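Long-range contact in AA10A (Thermobifida fusca, PDB 5UIZ), which probably uses its bound copper to cleave crystalline polysaccharides such as cellulose oxidatively, as a lytic polysaccharide monooxygenase of family AA10: residues N132-L138 against I185-A191. Sequence-based numbering, arbitrary orientation.
Sequences NTFTIHL and IQFTVHA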
# COMPACT_ATOMS: atom_id res chain seq x y z
N ASN A 132 -7.38 -11.70 11.59
CA ASN A 132 -5.97 -11.63 11.98
C ASN A 132 -5.09 -12.45 11.09
O ASN A 132 -3.95 -12.08 10.89
CB ASN A 132 -5.76 -11.97 13.46
CG ASN A 132 -6.31 -10.87 14.36
OD1 ASN A 132 -7.48 -10.89 14.73
ND2 ASN A 132 -5.49 -9.85 14.64
N THR A 133 -5.62 -13.51 10.51
CA THR A 133 -4.90 -14.26 9.50
C THR A 133 -5.58 -13.92 8.20
O THR A 133 -6.78 -14.05 8.12
CB THR A 133 -4.96 -15.75 9.82
OG1 THR A 133 -4.18 -15.94 11.02
CG2 THR A 133 -4.41 -16.58 8.71
N PHE A 134 -4.82 -13.41 7.23
CA PHE A 134 -5.38 -12.99 5.95
C PHE A 134 -4.38 -13.24 4.86
O PHE A 134 -3.18 -13.49 5.13
CB PHE A 134 -5.83 -11.52 5.98
CG PHE A 134 -4.72 -10.53 6.23
CD1 PHE A 134 -4.31 -10.24 7.52
CD2 PHE A 134 -4.10 -9.91 5.17
CE1 PHE A 134 -3.28 -9.36 7.76
CE2 PHE A 134 -3.05 -9.02 5.41
CZ PHE A 134 -2.64 -8.75 6.70
N THR A 135 -4.89 -13.21 3.63
CA THR A 135 -4.09 -13.44 2.41
C THR A 135 -3.76 -12.14 1.68
O THR A 135 -4.59 -11.28 1.44
CB THR A 135 -4.83 -14.43 1.45
OG1 THR A 135 -5.00 -15.70 2.12
CG2 THR A 135 -4.03 -14.66 0.16
N ILE A 136 -2.50 -12.02 1.31
CA ILE A 136 -2.07 -10.96 0.45
C ILE A 136 -2.04 -11.49 -0.96
O ILE A 136 -1.34 -12.46 -1.23
CB ILE A 136 -0.69 -10.48 0.83
CG1 ILE A 136 -0.71 -10.03 2.32
CG2 ILE A 136 -0.22 -9.42 -0.16
CD1 ILE A 136 -0.17 -8.65 2.64
N HIS A 137 -2.77 -10.82 -1.85
CA HIS A 137 -2.76 -11.16 -3.28
C HIS A 137 -2.16 -9.96 -4.08
O HIS A 137 -2.70 -8.83 -4.12
CB HIS A 137 -4.18 -11.52 -3.69
CG HIS A 137 -4.37 -11.67 -5.14
ND1 HIS A 137 -5.60 -11.51 -5.74
CD2 HIS A 137 -3.49 -11.94 -6.14
CE1 HIS A 137 -5.46 -11.70 -7.03
NE2 HIS A 137 -4.19 -11.93 -7.31
N LEU A 138 -1.04 -10.25 -4.70
CA LEU A 138 -0.31 -9.32 -5.50
C LEU A 138 -0.59 -9.70 -6.93
O LEU A 138 -0.65 -10.88 -7.28
CB LEU A 138 1.21 -9.45 -5.21
CG LEU A 138 2.02 -8.34 -5.93
CD1 LEU A 138 2.25 -7.22 -4.92
CD2 LEU A 138 3.32 -8.75 -6.57
N ILE A 185 0.59 -13.62 -7.27
CA ILE A 185 1.34 -14.17 -6.15
C ILE A 185 0.48 -13.97 -4.95
O ILE A 185 -0.11 -12.89 -4.77
CB ILE A 185 2.66 -13.46 -5.96
CG1 ILE A 185 3.60 -13.77 -7.15
CG2 ILE A 185 3.33 -13.91 -4.66
CD1 ILE A 185 4.94 -13.02 -7.18
N GLN A 186 0.35 -15.01 -4.15
CA GLN A 186 -0.37 -14.88 -2.90
C GLN A 186 0.20 -15.72 -1.79
O GLN A 186 0.78 -16.75 -2.06
CB GLN A 186 -1.84 -15.18 -3.08
CG GLN A 186 -2.15 -16.63 -3.38
CD GLN A 186 -3.63 -16.86 -3.46
OE1 GLN A 186 -4.33 -15.99 -3.94
NE2 GLN A 186 -4.11 -18.04 -3.02
N PHE A 187 0.03 -15.24 -0.57
CA PHE A 187 0.55 -15.88 0.65
C PHE A 187 -0.23 -15.34 1.85
O PHE A 187 -0.77 -14.25 1.80
CB PHE A 187 2.04 -15.63 0.83
CG PHE A 187 2.43 -14.17 0.82
CD1 PHE A 187 2.47 -13.45 2.00
CD2 PHE A 187 2.77 -13.54 -0.35
CE1 PHE A 187 2.83 -12.11 1.99
CE2 PHE A 187 3.10 -12.22 -0.37
CZ PHE A 187 3.12 -11.50 0.81
N THR A 188 -0.28 -16.13 2.90
CA THR A 188 -1.09 -15.87 4.08
C THR A 188 -0.18 -15.37 5.19
O THR A 188 0.92 -15.86 5.37
CB THR A 188 -1.79 -17.18 4.52
OG1 THR A 188 -2.44 -17.76 3.38
CG2 THR A 188 -2.82 -16.92 5.60
N VAL A 189 -0.64 -14.35 5.92
CA VAL A 189 0.15 -13.74 6.96
C VAL A 189 -0.75 -13.73 8.18
O VAL A 189 -1.95 -13.83 8.07
CB VAL A 189 0.59 -12.33 6.60
CG1 VAL A 189 1.18 -12.26 5.21
CG2 VAL A 189 -0.54 -11.35 6.73
N HIS A 190 -0.14 -13.62 9.34
CA HIS A 190 -0.87 -13.51 10.56
C HIS A 190 -0.41 -12.27 11.25
O HIS A 190 0.81 -12.08 11.43
CB HIS A 190 -0.62 -14.73 11.46
CG HIS A 190 -1.28 -14.58 12.78
ND1 HIS A 190 -2.66 -14.64 12.91
CD2 HIS A 190 -0.80 -14.23 13.98
CE1 HIS A 190 -2.98 -14.41 14.17
NE2 HIS A 190 -1.88 -14.11 14.83
N ALA A 191 -1.36 -11.43 11.64
CA ALA A 191 -1.03 -10.18 12.36
C ALA A 191 -1.63 -10.22 13.74
O ALA A 191 -2.82 -9.96 13.89
CB ALA A 191 -1.55 -8.97 11.62
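Phe-134 and Val-189 make the closest apolar side-chain contact between the two segments: Val-189 CG2 sits over one face of the phenyl ring in a CH-pi contact, offset toward the rim and 3.3 Å from Phe-134 CZ. The ring reaches this methyl because Phe-134 CG lies between the backbone N and the carbonyl carbon (chi1 62°). Phe-187 uses the same torsion to bring its ring beside Ile-136, whose CB stands over the ring face, 3.9 Å from Phe-187 CZ. On this buried face Ile-136 also touches Val-200 of strand 198-206 and Val-151 of strand 146-154, evidence that two sheets pack here. The strands are antiparallel, their axes 4.6 Å apart at 152°; Phe-134 with Val-189, Ile-136 with Phe-187 and Leu-138 with Ile-185 are hydrogen-bonded pairs, each with two N-H...O bonds. They belong to a three-stranded sheet of the immunoglobulin-like beta-sandwich expected of LPMOs. The middle strand of that sheet, 133-140, also makes backbone hydrogen bonds to strand 38-42 through His-137; at the copper-side end, the Leu-138 side chain is about 10 Å from the metal. The opposite face, with solvent-exposed Thr-133, Gln-186, Thr-188 and His-190, is looser: Thr-135 OG1 and Thr-188 OG1 approach no closer than 3.5 Å. As an exception, Thr-133 OG1 and His-190 ND1 share a 2.8 Å hydrogen bond, the hydroxyl at the imidazole edge, in its plane. Beyond the paired strands, Asn-132 ND2 donates to Ala-191 O, close to the amide plane (N-H...O 175°); ND2 also bonds Arg-194 O, while Asn-132 O accepts from Ala-191 N. A leucine in place of Asn-132 would probably leave the carbonyls of Ala-191 and Arg-194 without this shared donor.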